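Local coordinates for protein cysteine hydrolase (Staphylococcus aureus, PDB 6KUA) that probably hydrolyses nicotinamide to nicotinic acid and ammonia, as a zinc-containing nicotinamidase of the isochorismatase-like cysteine hydrolase family, at residues Arg38-Asn43 with Gly87-Thr92; Gln46-Phe51 with Arg122-Val127; His140-Ala145 with Asn176-Glu181; Ala5-Asp10 with Asp108-Thr113; Gln29-Phe34 with Val130-Asp135. All coordinates share one frame; numbering follows the deposited sequence.

Contact 1. Residues Arg38-Asn43 with Gly87-Thr92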
# COMPACT_ATOMS: atom_id res chain seq x y z
N ARG A 38 -19.12 -20.86 11.61
CA ARG A 38 -18.47 -20.47 10.36
C ARG A 38 -17.08 -21.08 10.27
O ARG A 38 -16.64 -21.52 9.20
CB ARG A 38 -18.39 -18.95 10.22
CG ARG A 38 -19.72 -18.22 10.18
CD ARG A 38 -20.72 -18.87 9.23
NE ARG A 38 -20.24 -18.82 7.86
CZ ARG A 38 -20.41 -19.80 6.97
NH1 ARG A 38 -21.05 -20.91 7.31
NH2 ARG A 38 -19.92 -19.65 5.75
N ILE A 39 -16.37 -21.12 11.40
CA ILE A 39 -15.04 -21.72 11.44
C ILE A 39 -15.12 -23.19 11.06
O ILE A 39 -14.34 -23.69 10.24
CB ILE A 39 -14.40 -21.52 12.83
CG1 ILE A 39 -14.20 -20.03 13.11
CG2 ILE A 39 -13.06 -22.26 12.92
CD1 ILE A 39 -13.82 -19.73 14.53
N ASN A 40 -16.09 -23.91 11.63
CA ASN A 40 -16.24 -25.32 11.30
C ASN A 40 -16.59 -25.51 9.84
O ASN A 40 -16.10 -26.45 9.20
CB ASN A 40 -17.31 -25.96 12.19
CG ASN A 40 -16.80 -26.25 13.58
OD1 ASN A 40 -15.70 -26.76 13.74
ND2 ASN A 40 -17.59 -25.92 14.60
N ASP A 41 -17.42 -24.63 9.28
CA ASP A 41 -17.75 -24.71 7.86
C ASP A 41 -16.50 -24.63 7.00
O ASP A 41 -16.23 -25.51 6.17
CB ASP A 41 -18.73 -23.61 7.48
CG ASP A 41 -19.32 -23.79 6.09
OD1 ASP A 41 -20.31 -24.53 5.96
OD2 ASP A 41 -18.79 -23.20 5.12
N PHE A 42 -15.72 -23.56 7.17
CA PHE A 42 -14.49 -23.40 6.40
C PHE A 42 -13.52 -24.55 6.65
O PHE A 42 -12.90 -25.06 5.72
CB PHE A 42 -13.83 -22.06 6.74
CG PHE A 42 -14.43 -20.89 6.00
CD1 PHE A 42 -15.70 -20.42 6.34
CD2 PHE A 42 -13.75 -20.29 4.96
CE1 PHE A 42 -16.27 -19.35 5.66
CE2 PHE A 42 -14.31 -19.21 4.26
CZ PHE A 42 -15.57 -18.75 4.62
N ASN A 43 -13.37 -24.96 7.92
CA ASN A 43 -12.43 -26.03 8.25
C ASN A 43 -12.82 -27.33 7.56
O ASN A 43 -11.95 -28.04 7.03
CB ASN A 43 -12.37 -26.21 9.76
CG ASN A 43 -11.24 -27.11 10.20
OD1 ASN A 43 -10.07 -26.74 10.11
ND2 ASN A 43 -11.59 -28.29 10.70
N GLY A 87 -12.21 -19.25 21.10
CA GLY A 87 -10.86 -19.51 21.59
C GLY A 87 -10.60 -20.99 21.86
O GLY A 87 -9.50 -21.48 21.62
N LYS A 88 -11.62 -21.70 22.36
CA LYS A 88 -11.49 -23.14 22.57
C LYS A 88 -11.26 -23.86 21.25
O LYS A 88 -10.34 -24.68 21.13
CB LYS A 88 -12.75 -23.69 23.25
CG LYS A 88 -12.96 -23.26 24.68
CD LYS A 88 -13.80 -24.28 25.46
CE LYS A 88 -15.20 -24.43 24.87
NZ LYS A 88 -16.29 -24.10 25.85
N LEU A 89 -12.11 -23.59 20.25
CA LEU A 89 -11.95 -24.22 18.95
C LEU A 89 -10.57 -23.92 18.37
O LEU A 89 -9.92 -24.81 17.80
CB LEU A 89 -13.06 -23.75 18.00
CG LEU A 89 -13.12 -24.29 16.58
CD1 LEU A 89 -12.96 -25.81 16.57
CD2 LEU A 89 -14.44 -23.89 15.92
N TYR A 90 -10.09 -22.68 18.54
CA TYR A 90 -8.81 -22.30 17.95
C TYR A 90 -7.68 -23.15 18.51
O TYR A 90 -6.78 -23.56 17.76
CB TYR A 90 -8.54 -20.81 18.19
CG TYR A 90 -7.13 -20.38 17.81
CD1 TYR A 90 -6.79 -20.16 16.47
CD2 TYR A 90 -6.15 -20.21 18.77
CE1 TYR A 90 -5.50 -19.78 16.12
CE2 TYR A 90 -4.86 -19.83 18.42
CZ TYR A 90 -4.54 -19.61 17.10
OH TYR A 90 -3.27 -19.23 16.74
N GLU A 91 -7.70 -23.43 19.82
CA GLU A 91 -6.66 -24.26 20.42
C GLU A 91 -6.55 -25.62 19.75
O GLU A 91 -5.44 -26.16 19.63
CB GLU A 91 -6.91 -24.44 21.93
CG GLU A 91 -6.95 -23.15 22.74
CD GLU A 91 -5.77 -22.22 22.46
OE1 GLU A 91 -5.98 -20.98 22.43
OE2 GLU A 91 -4.64 -22.73 22.26
N THR A 92 -7.66 -26.19 19.29
CA THR A 92 -7.63 -27.51 18.67
C THR A 92 -7.31 -27.50 17.18
O THR A 92 -7.13 -28.58 16.61
CB THR A 92 -8.97 -28.24 18.87
OG1 THR A 92 -9.86 -27.91 17.80
CG2 THR A 92 -9.61 -27.87 20.20

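Contact 2. Residues Gln46-Phe51 with Arg122-Val127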
# COMPACT_ATOMS: atom_id res chain seq x y z
N GLN A 46 -11.36 -27.41 4.44
CA GLN A 46 -9.98 -26.97 4.56
C GLN A 46 -9.76 -25.62 3.88
O GLN A 46 -8.69 -25.34 3.35
CB GLN A 46 -9.00 -28.02 4.02
CG GLN A 46 -8.99 -29.32 4.82
CD GLN A 46 -8.45 -29.15 6.24
OE1 GLN A 46 -9.20 -29.21 7.22
NE2 GLN A 46 -7.13 -28.94 6.36
N ASP A 47 -10.80 -24.77 3.88
CA ASP A 47 -10.64 -23.38 3.51
C ASP A 47 -9.85 -22.63 4.58
O ASP A 47 -9.73 -23.07 5.73
CB ASP A 47 -11.99 -22.72 3.30
CG ASP A 47 -12.68 -23.19 2.02
OD1 ASP A 47 -11.98 -23.51 1.04
OD2 ASP A 47 -13.94 -23.23 1.99
N HIS A 48 -9.31 -21.48 4.21
CA HIS A 48 -8.39 -20.79 5.08
C HIS A 48 -9.13 -19.87 6.04
O HIS A 48 -10.10 -19.22 5.67
CB HIS A 48 -7.37 -20.02 4.25
CG HIS A 48 -6.41 -20.92 3.55
ND1 HIS A 48 -5.28 -21.41 4.16
CD2 HIS A 48 -6.45 -21.48 2.31
CE1 HIS A 48 -4.65 -22.21 3.32
NE2 HIS A 48 -5.34 -22.27 2.20
N ILE A 49 -8.66 -19.84 7.29
CA ILE A 49 -9.26 -19.04 8.35
C ILE A 49 -8.16 -18.19 8.96
O ILE A 49 -7.12 -18.71 9.39
CB ILE A 49 -9.92 -19.91 9.43
CG1 ILE A 49 -10.93 -20.88 8.80
CG2 ILE A 49 -10.62 -19.03 10.43
CD1 ILE A 49 -10.94 -22.24 9.44
N PHE A 50 -8.39 -16.88 9.03
CA PHE A 50 -7.43 -15.92 9.56
C PHE A 50 -8.04 -15.29 10.80
O PHE A 50 -9.12 -14.70 10.73
CB PHE A 50 -7.07 -14.86 8.52
CG PHE A 50 -6.42 -15.41 7.28
CD1 PHE A 50 -7.18 -16.07 6.32
CD2 PHE A 50 -5.06 -15.25 7.06
CE1 PHE A 50 -6.60 -16.59 5.16
CE2 PHE A 50 -4.45 -15.76 5.90
CZ PHE A 50 -5.22 -16.43 4.95
N PHE A 51 -7.36 -15.44 11.94
CA PHE A 51 -7.73 -14.75 13.17
C PHE A 51 -6.88 -13.49 13.27
O PHE A 51 -5.65 -13.57 13.34
CB PHE A 51 -7.54 -15.66 14.39
CG PHE A 51 -8.47 -16.85 14.40
CD1 PHE A 51 -8.14 -18.01 13.73
CD2 PHE A 51 -9.68 -16.80 15.08
CE1 PHE A 51 -9.00 -19.12 13.73
CE2 PHE A 51 -10.53 -17.88 15.10
CZ PHE A 51 -10.20 -19.04 14.42
N ARG A 122 -2.73 -18.02 -2.02
CA ARG A 122 -3.60 -19.18 -1.91
C ARG A 122 -4.79 -19.12 -2.86
O ARG A 122 -5.74 -19.88 -2.68
CB ARG A 122 -4.10 -19.29 -0.46
CG ARG A 122 -2.99 -19.67 0.47
CD ARG A 122 -3.29 -19.27 1.92
NE ARG A 122 -2.23 -19.74 2.80
CZ ARG A 122 -1.02 -19.18 2.86
NH1 ARG A 122 -0.74 -18.12 2.11
NH2 ARG A 122 -0.10 -19.68 3.68
N SER A 123 -4.76 -18.21 -3.83
CA SER A 123 -5.79 -18.09 -4.86
C SER A 123 -7.17 -17.78 -4.26
O SER A 123 -8.19 -18.28 -4.74
CB SER A 123 -5.84 -19.34 -5.73
OG SER A 123 -4.66 -19.40 -6.52
N ILE A 124 -7.19 -16.96 -3.20
CA ILE A 124 -8.43 -16.50 -2.58
C ILE A 124 -8.84 -15.18 -3.21
O ILE A 124 -8.07 -14.22 -3.21
CB ILE A 124 -8.25 -16.29 -1.06
CG1 ILE A 124 -7.70 -17.53 -0.38
CG2 ILE A 124 -9.55 -15.82 -0.45
CD1 ILE A 124 -8.72 -18.57 -0.22
N ASN A 125 -10.07 -15.11 -3.71
CA ASN A 125 -10.61 -13.83 -4.16
C ASN A 125 -11.93 -13.51 -3.48
O ASN A 125 -12.67 -12.65 -3.95
CB ASN A 125 -10.77 -13.79 -5.69
CG ASN A 125 -11.94 -14.64 -6.17
OD1 ASN A 125 -12.33 -15.61 -5.51
ND2 ASN A 125 -12.51 -14.27 -7.32
N GLN A 126 -12.24 -14.18 -2.38
CA GLN A 126 -13.52 -13.98 -1.70
C GLN A 126 -13.30 -14.09 -0.20
O GLN A 126 -12.70 -15.07 0.27
CB GLN A 126 -14.52 -15.02 -2.21
CG GLN A 126 -15.76 -15.20 -1.39
CD GLN A 126 -16.76 -16.14 -2.08
OE1 GLN A 126 -16.62 -17.36 -2.03
NE2 GLN A 126 -17.75 -15.55 -2.76
N VAL A 127 -13.74 -13.09 0.57
CA VAL A 127 -13.57 -13.14 2.02
C VAL A 127 -14.94 -13.03 2.68
O VAL A 127 -15.83 -12.31 2.20
CB VAL A 127 -12.62 -12.05 2.56
CG1 VAL A 127 -11.26 -12.18 1.91
CG2 VAL A 127 -13.21 -10.64 2.38

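Contact 3. Residues His140-Ala145 with Asn176-Glu181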
# COMPACT_ATOMS: atom_id res chain seq x y z
N HIS A 140 -13.44 -1.09 8.60
CA HIS A 140 -12.15 -0.74 8.03
C HIS A 140 -11.56 -1.92 7.26
O HIS A 140 -10.97 -1.74 6.18
CB HIS A 140 -11.18 -0.28 9.12
CG HIS A 140 -11.52 1.06 9.71
ND1 HIS A 140 -10.55 1.95 10.13
CD2 HIS A 140 -12.71 1.65 9.98
CE1 HIS A 140 -11.12 3.03 10.62
NE2 HIS A 140 -12.43 2.88 10.54
N THR A 141 -11.68 -3.13 7.81
CA THR A 141 -11.23 -4.32 7.09
C THR A 141 -12.01 -4.50 5.80
O THR A 141 -11.43 -4.77 4.75
CB THR A 141 -11.35 -5.55 7.99
OG1 THR A 141 -10.49 -5.39 9.13
CG2 THR A 141 -10.98 -6.84 7.24
N ALA A 142 -13.34 -4.33 5.86
CA ALA A 142 -14.18 -4.51 4.66
C ALA A 142 -13.82 -3.51 3.56
O ALA A 142 -13.81 -3.87 2.38
CB ALA A 142 -15.66 -4.39 5.03
N ILE A 143 -13.51 -2.27 3.94
CA ILE A 143 -13.18 -1.24 2.96
C ILE A 143 -11.88 -1.58 2.24
O ILE A 143 -11.78 -1.44 1.01
CB ILE A 143 -13.10 0.14 3.63
CG1 ILE A 143 -14.50 0.60 4.03
CG2 ILE A 143 -12.42 1.15 2.68
CD1 ILE A 143 -14.49 1.69 5.04
N SER A 144 -10.87 -2.05 2.97
CA SER A 144 -9.63 -2.47 2.32
C SER A 144 -9.85 -3.69 1.43
O SER A 144 -9.27 -3.78 0.35
CB SER A 144 -8.55 -2.76 3.36
OG SER A 144 -7.87 -1.55 3.66
N ALA A 145 -10.63 -4.67 1.91
CA ALA A 145 -10.96 -5.82 1.08
C ALA A 145 -11.61 -5.35 -0.21
O ALA A 145 -11.28 -5.84 -1.30
CB ALA A 145 -11.89 -6.79 1.83
N ASN A 176 -24.56 -1.46 0.05
CA ASN A 176 -24.86 -0.46 -0.97
C ASN A 176 -23.61 0.19 -1.57
O ASN A 176 -23.63 0.57 -2.74
CB ASN A 176 -25.79 0.63 -0.39
CG ASN A 176 -27.06 0.04 0.24
OD1 ASN A 176 -27.65 -0.87 -0.30
ND2 ASN A 176 -27.47 0.56 1.40
N SER A 177 -22.53 0.34 -0.81
CA SER A 177 -21.30 0.90 -1.35
C SER A 177 -20.23 -0.13 -1.68
O SER A 177 -19.44 0.10 -2.61
CB SER A 177 -20.71 1.93 -0.37
OG SER A 177 -21.62 2.98 -0.15
N LEU A 178 -20.15 -1.23 -0.93
CA LEU A 178 -19.07 -2.19 -1.14
C LEU A 178 -19.51 -3.41 -1.95
O LEU A 178 -18.69 -4.30 -2.17
CB LEU A 178 -18.48 -2.65 0.20
CG LEU A 178 -18.06 -1.56 1.19
CD1 LEU A 178 -17.15 -2.13 2.26
CD2 LEU A 178 -17.37 -0.40 0.48
N GLY A 179 -20.76 -3.46 -2.40
CA GLY A 179 -21.22 -4.59 -3.19
C GLY A 179 -21.10 -5.91 -2.46
O GLY A 179 -20.81 -6.93 -3.09
N ALA A 180 -21.31 -5.91 -1.15
CA ALA A 180 -21.09 -7.11 -0.35
C ALA A 180 -22.40 -7.85 -0.16
O ALA A 180 -23.46 -7.24 -0.03
CB ALA A 180 -20.49 -6.76 1.02
N GLU A 181 -22.31 -9.17 -0.15
CA GLU A 181 -23.43 -9.99 0.29
C GLU A 181 -23.59 -9.87 1.81
O GLU A 181 -22.67 -10.19 2.57
CB GLU A 181 -23.21 -11.45 -0.13
CG GLU A 181 -24.21 -12.43 0.46
CD GLU A 181 -23.79 -13.88 0.29
OE1 GLU A 181 -24.49 -14.77 0.81
OE2 GLU A 181 -22.74 -14.13 -0.36

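Contact 4. Residues Ala5-Asp10 with Asp108-Thr113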
# COMPACT_ATOMS: atom_id res chain seq x y z
N ALA A 5 -12.00 -17.27 2.07
CA ALA A 5 -11.32 -17.26 3.36
C ALA A 5 -12.23 -16.59 4.37
O ALA A 5 -13.05 -15.73 4.02
CB ALA A 5 -9.95 -16.55 3.31
N LEU A 6 -12.12 -17.03 5.61
CA LEU A 6 -12.86 -16.45 6.71
C LEU A 6 -11.93 -15.54 7.50
O LEU A 6 -10.83 -15.95 7.88
CB LEU A 6 -13.42 -17.56 7.61
CG LEU A 6 -14.18 -17.11 8.86
CD1 LEU A 6 -15.47 -16.42 8.48
CD2 LEU A 6 -14.46 -18.31 9.75
N LEU A 7 -12.36 -14.31 7.73
CA LEU A 7 -11.60 -13.36 8.54
C LEU A 7 -12.34 -13.15 9.85
O LEU A 7 -13.47 -12.63 9.84
CB LEU A 7 -11.40 -12.03 7.80
CG LEU A 7 -10.85 -12.07 6.38
CD1 LEU A 7 -10.57 -10.67 5.82
CD2 LEU A 7 -9.59 -12.94 6.30
N VAL A 8 -11.71 -13.54 10.96
CA VAL A 8 -12.29 -13.39 12.29
C VAL A 8 -11.59 -12.22 12.97
O VAL A 8 -10.44 -12.33 13.39
CB VAL A 8 -12.16 -14.67 13.12
CG1 VAL A 8 -12.82 -14.48 14.50
CG2 VAL A 8 -12.78 -15.83 12.36
N VAL A 9 -12.30 -11.10 13.08
CA VAL A 9 -11.71 -9.82 13.48
C VAL A 9 -11.94 -9.59 14.98
O VAL A 9 -13.09 -9.52 15.44
CB VAL A 9 -12.27 -8.66 12.65
CG1 VAL A 9 -11.59 -7.36 13.02
CG2 VAL A 9 -12.08 -8.95 11.16
N ASP A 10 -10.83 -9.51 15.72
CA ASP A 10 -10.77 -8.99 17.10
C ASP A 10 -11.79 -9.62 18.04
O ASP A 10 -12.41 -8.94 18.87
CB ASP A 10 -10.91 -7.47 17.10
CG ASP A 10 -9.61 -6.79 16.80
OD1 ASP A 10 -8.60 -7.12 17.48
OD2 ASP A 10 -9.56 -5.96 15.87
N ASP A 108 -7.91 -1.68 10.64
CA ASP A 108 -7.96 -2.36 9.35
C ASP A 108 -7.01 -3.56 9.36
O ASP A 108 -5.80 -3.40 9.49
CB ASP A 108 -7.58 -1.37 8.24
CG ASP A 108 -7.43 -2.00 6.85
OD1 ASP A 108 -7.69 -3.22 6.65
OD2 ASP A 108 -7.05 -1.24 5.93
N SER A 109 -7.58 -4.75 9.15
CA SER A 109 -6.81 -5.99 9.20
C SER A 109 -5.75 -6.09 8.11
O SER A 109 -4.83 -6.91 8.22
CB SER A 109 -7.77 -7.18 9.09
OG SER A 109 -8.65 -7.26 10.21
N PHE A 110 -5.86 -5.29 7.04
CA PHE A 110 -4.89 -5.32 5.95
C PHE A 110 -3.75 -4.32 6.13
O PHE A 110 -2.74 -4.43 5.43
CB PHE A 110 -5.58 -5.02 4.62
CG PHE A 110 -6.55 -6.09 4.17
CD1 PHE A 110 -7.85 -6.13 4.67
CD2 PHE A 110 -6.16 -7.05 3.24
CE1 PHE A 110 -8.75 -7.11 4.24
CE2 PHE A 110 -7.06 -8.04 2.81
CZ PHE A 110 -8.35 -8.07 3.31
N PHE A 111 -3.89 -3.35 7.04
CA PHE A 111 -2.88 -2.30 7.14
C PHE A 111 -1.63 -2.81 7.84
O PHE A 111 -1.71 -3.33 8.96
CB PHE A 111 -3.44 -1.08 7.87
CG PHE A 111 -2.48 0.07 7.87
CD1 PHE A 111 -2.34 0.86 6.74
CD2 PHE A 111 -1.68 0.32 8.97
CE1 PHE A 111 -1.44 1.91 6.73
CE2 PHE A 111 -0.77 1.38 8.96
CZ PHE A 111 -0.66 2.16 7.84
N GLY A 112 -0.48 -2.67 7.19
CA GLY A 112 0.78 -3.10 7.77
C GLY A 112 0.89 -4.58 8.05
O GLY A 112 1.74 -4.99 8.84
N THR A 113 0.05 -5.41 7.43
CA THR A 113 0.07 -6.85 7.62
C THR A 113 0.30 -7.55 6.28
O THR A 113 0.17 -6.94 5.22
CB THR A 113 -1.24 -7.36 8.24
OG1 THR A 113 -2.25 -7.35 7.21
CG2 THR A 113 -1.67 -6.50 9.46

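Contact 5. Residues Gln29-Phe34 with Val130-Asp135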
# COMPACT_ATOMS: atom_id res chain seq x y z
N GLN A 29 -21.08 -11.24 22.51
CA GLN A 29 -21.26 -12.59 23.02
C GLN A 29 -22.34 -13.34 22.27
O GLN A 29 -22.28 -14.57 22.16
CB GLN A 29 -21.59 -12.54 24.52
CG GLN A 29 -20.57 -11.78 25.36
CD GLN A 29 -21.04 -11.54 26.79
OE1 GLN A 29 -21.94 -12.22 27.30
NE2 GLN A 29 -20.42 -10.56 27.46
N ASN A 30 -23.33 -12.62 21.72
CA ASN A 30 -24.43 -13.28 21.02
C ASN A 30 -24.04 -13.79 19.63
O ASN A 30 -24.85 -14.47 19.00
CB ASN A 30 -25.62 -12.33 20.88
CG ASN A 30 -26.12 -11.83 22.23
OD1 ASN A 30 -26.53 -12.62 23.08
ND2 ASN A 30 -26.10 -10.52 22.41
N ILE A 31 -22.84 -13.47 19.13
CA ILE A 31 -22.41 -13.97 17.83
C ILE A 31 -21.47 -15.16 17.94
O ILE A 31 -21.09 -15.75 16.92
CB ILE A 31 -21.77 -12.84 16.99
CG1 ILE A 31 -20.38 -12.50 17.51
CG2 ILE A 31 -22.62 -11.59 17.04
CD1 ILE A 31 -19.74 -11.34 16.78
N GLU A 32 -21.10 -15.55 19.17
CA GLU A 32 -20.15 -16.63 19.41
C GLU A 32 -20.56 -17.92 18.70
O GLU A 32 -19.76 -18.54 17.99
CB GLU A 32 -20.03 -16.84 20.93
CG GLU A 32 -19.13 -17.98 21.38
CD GLU A 32 -19.12 -18.14 22.91
OE1 GLU A 32 -18.08 -18.54 23.48
OE2 GLU A 32 -20.16 -17.84 23.53
N ASP A 33 -21.82 -18.32 18.85
CA ASP A 33 -22.26 -19.57 18.24
C ASP A 33 -22.16 -19.52 16.72
O ASP A 33 -21.80 -20.51 16.08
CB ASP A 33 -23.69 -19.90 18.67
CG ASP A 33 -23.77 -20.62 20.01
OD1 ASP A 33 -22.73 -20.72 20.71
OD2 ASP A 33 -24.88 -21.07 20.36
N PHE A 34 -22.48 -18.37 16.12
CA PHE A 34 -22.43 -18.26 14.66
C PHE A 34 -20.99 -18.29 14.15
O PHE A 34 -20.71 -18.90 13.11
CB PHE A 34 -23.12 -16.98 14.21
CG PHE A 34 -23.22 -16.83 12.72
CD1 PHE A 34 -22.22 -16.18 12.01
CD2 PHE A 34 -24.31 -17.34 12.04
CE1 PHE A 34 -22.31 -16.03 10.63
CE2 PHE A 34 -24.41 -17.20 10.66
CZ PHE A 34 -23.41 -16.55 9.96
N VAL A 130 -16.29 -11.75 9.90
CA VAL A 130 -17.07 -11.84 11.11
C VAL A 130 -16.26 -11.21 12.24
O VAL A 130 -15.04 -11.07 12.15
CB VAL A 130 -17.47 -13.29 11.45
CG1 VAL A 130 -18.17 -13.94 10.25
CG2 VAL A 130 -16.23 -14.10 11.87
N GLY A 131 -16.95 -10.85 13.31
CA GLY A 131 -16.24 -10.30 14.45
C GLY A 131 -16.81 -8.98 14.92
O GLY A 131 -18.00 -8.71 14.73
N VAL A 132 -15.97 -8.15 15.54
CA VAL A 132 -16.40 -6.90 16.16
C VAL A 132 -15.34 -5.83 15.90
O VAL A 132 -14.19 -6.15 15.60
CB VAL A 132 -16.63 -7.04 17.68
CG1 VAL A 132 -17.71 -8.09 17.98
CG2 VAL A 132 -15.31 -7.34 18.39
N CYS A 133 -15.74 -4.55 15.96
CA CYS A 133 -17.11 -4.07 15.88
C CYS A 133 -17.49 -3.83 14.43
O CYS A 133 -16.62 -3.51 13.62
CB CYS A 133 -17.31 -2.77 16.66
SG CYS A 133 -16.96 -2.88 18.38
N THR A 134 -18.78 -3.96 14.14
CA THR A 134 -19.28 -3.83 12.77
C THR A 134 -18.80 -2.54 12.12
O THR A 134 -18.38 -2.55 10.96
CB THR A 134 -20.81 -3.86 12.78
OG1 THR A 134 -21.25 -4.76 13.80
CG2 THR A 134 -21.36 -4.30 11.44
N ASP A 135 -18.89 -1.43 12.83
CA ASP A 135 -18.62 -0.12 12.24
C ASP A 135 -17.22 0.40 12.58
O ASP A 135 -16.96 1.59 12.36
CB ASP A 135 -19.69 0.89 12.67
CG ASP A 135 -19.76 1.06 14.19
OD1 ASP A 135 -19.61 0.06 14.92
OD2 ASP A 135 -19.95 2.20 14.67

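Contact 1. Residues Arg38-Asn43 with Gly87-Thr92
The side-chain amide of Asn40 meets the branched end of Leu89 over one side of its plane: Leu89 CD2 lies 3.8 Å from Asn40 OD1 and 4.0 Å from Asn40 ND2. The methyl stands above the amide plane, displaced from CG toward its O and N ends, and the encounter is van der Waals contact. The same methyl serves a second neighbour, because Ile39 CG2 is 3.7 Å from Leu89 CD2. Two torsions set this up. In Leu89, CG stands anti to the backbone N (chi1 -179°), which sends the fork across to helix 32-44. In Ile39, CG1 is beside the backbone N (chi1 -63°) and the CG2 branch is the one facing Leu89; the two side chains run past one another in opposite senses. Inside helix 84-93, Thr92 OG1 donates to Leu89 O over 3.1 Å, a bond to the packed residue's own carbonyl. Ile39 also rests on Ile49 and Phe51 of strand 48-54, and Tyr90 meets Phe51 edge-to-face. With one buried and one exposed residue on the helix 32-44 side, this is the outer seam between two neighbouring helices on one face of a parallel-sheet, three-layer alpha/beta/alpha fold.

Contact 2. Residues Gln46-Phe51 with Arg122-Val127
His48 ND1, hydrogen-bonded to His100 NE2, belongs to an imidazole that carries Arg122 over one face. Arg122 CD stands 3.5 Å from the ring centroid and 10° off its normal, so this is a centred CH-pi contact. Next along the chain, Arg122 NE is 3.5 Å from His48 CE1, and Arg122 CG is 3.9 Å from His48 NE2; the aliphatic run therefore crosses the ring from the NE2 side to the CE1 side. The arginine is extended from CG to NE, which gives it the length to do so, and its turn at NE sets the guanidinium plane 88° from the ring plane. His48 CE1 consequently meets the guanidinium at its edge, close to its plane, and the two flat groups do not stack. The guanidinium end is held by its own chain: Arg122 NH1 bonds to Leu118 O in helix 115-121. Ile124 CD1, just ahead of strand 126-132 in the chain, approaches the imidazole obliquely, 4.5 Å from His48 CD2. The contact thus joins the entry of strand 48-54 to the turn that follows helix 115-121, where Ser123 closes a Schellman motif. The methylene next to the cationic guanidinium is probably polarised, which would suit it to a ring face, and the nearby positive charge would probably disfavour a doubly protonated His48.

Contact 3. Residues His140-Ala145 with Asn176-Glu181
Within 140-145, Ala142 is the first to meet Leu178, and it does so with both methyl and backbone: Leu178 CD1 is 3.9 Å from Ala142 CB and 3.8 Å from Ala142 O. One residue on, Ile143 adds its CG1 at 4.2 Å from Leu178 CD1, the two side chains meeting at a slant. A single methyl thus sits against the helix surface at three points. Leu178 reaches it because CD1 continues anti to CA (chi2 -164°), the extended branch of the leucine. Gly179, with a positive phi of 59°, is where the backbone leaves the helical conformation. Another subunit completes the setting: its His140 packs on Leu178, its Ile143 on Ile143, and its Tyr107 OH is hydrogen-bonded to Ser177 O. Between Leu178 and the pair Ala142 and Ile143, methyl, methylene and a carbonyl oxygen meet only at van der Waals range, so helix 137-147 and the loop after helix 164-176 are joined here by apolar burial beside the subunit interface.

Contact 4. Residues Ala5-Asp10 with Asp108-Thr113
Val9 and Ser109 come together through their first torsions: chi1 of -177° puts Val9 CG1 anti to the backbone N and CG2 anti to the carbonyl carbon, turning both methyls to Ser109 OG, which lies beside its own backbone N (chi1 -65°). Ser109 OG is 3.9 Å from Val9 CG2 and 4.1 Å from Val9 CG1. Strand 4-9 is the central strand of the parallel sheet, and its end leads into Asp10, which pairs with Lys104 and touches Cys137, consistent with the Asp-Lys-Cys triad of this family. The polar partner of Ser109 OG is Thr141 OG1; against the Val9 methyls it makes only van der Waals contact. Further back, Leu7 CD1 reaches the end of the Phe110 ring at CZ, 4.2 Å away and oblique to it. An Asx turn shapes the loop: Phe110 N donates to Asp108 OD1 over 2.8 Å, from above the carboxylate plane. Downstream, Thr113 OG1 donates to Ser109 O at 2.8 Å, in the carbonyl plane and on a lone pair.

Contact 5. Residues Gln29-Phe34 with Val130-Asp135
Ile31 lays its terminal CD1 against the end of strand 126-132, 3.8 Å from Gly131 O and 4.0 Å from Val132 CG1. Its CG1 takes the position between backbone N and carbonyl carbon (chi1 74°), from which CD1, anti to CA, can reach the strand. Val132 presents the CG1 branch, anti to its carbonyl carbon, and the two side chains meet at an angle. Gly131 offers backbone alone, at phi 128° and psi -153°, angles at which a beta carbon would press on the preceding carbonyl. The strand is bonded through its backbone on one side to 151-160 (Gly131 with Gly158 and Ala160) and on the other to 4-9 (Val132 with Val9). Ile31 comes just ahead of helix 32-44, at the third position of a type I turn from Gln29 to Glu32, and it also touches Tyr11 and Ala160. Beyond Val132 the chain enters a cis peptide before Cys133, as in other cysteine hydrolases of this family, where such a bond lies by the oxyanion hole; the Val132 side chain is about 11 Å from the bound zinc ion. Chemically, a methyl beside a carbonyl oxygen and another methyl gives dispersion contact with no directional bond, so between these two segments the fit rests on apolar and van der Waals contact.

Contacts 2, 4 and 5 share the parallel sheet: strand 4-9 of contact 4 is bonded on one side to strand 48-54 (Phe50 N to Leu6 O, 2.9 Å) and on the other to strand 126-132 (Val9 N to Val130 O, 2.9 Å). Contact 1 packs on one face, where Phe42 CE2 lies 3.3 Å from Ala5 C and Ile39 CD1 3.7 Å from Phe51 CZ. Contact 3 lies on the opposite side of the chain's centre, 24 Å from contact 1 between centres, and touches contact 4 where Thr141 O is 3.6 Å from Phe110 CE1. Contacts 4 and 5 lie toward the zinc ion, the Val9 side chain about 11 Å from it, much as Val132 is.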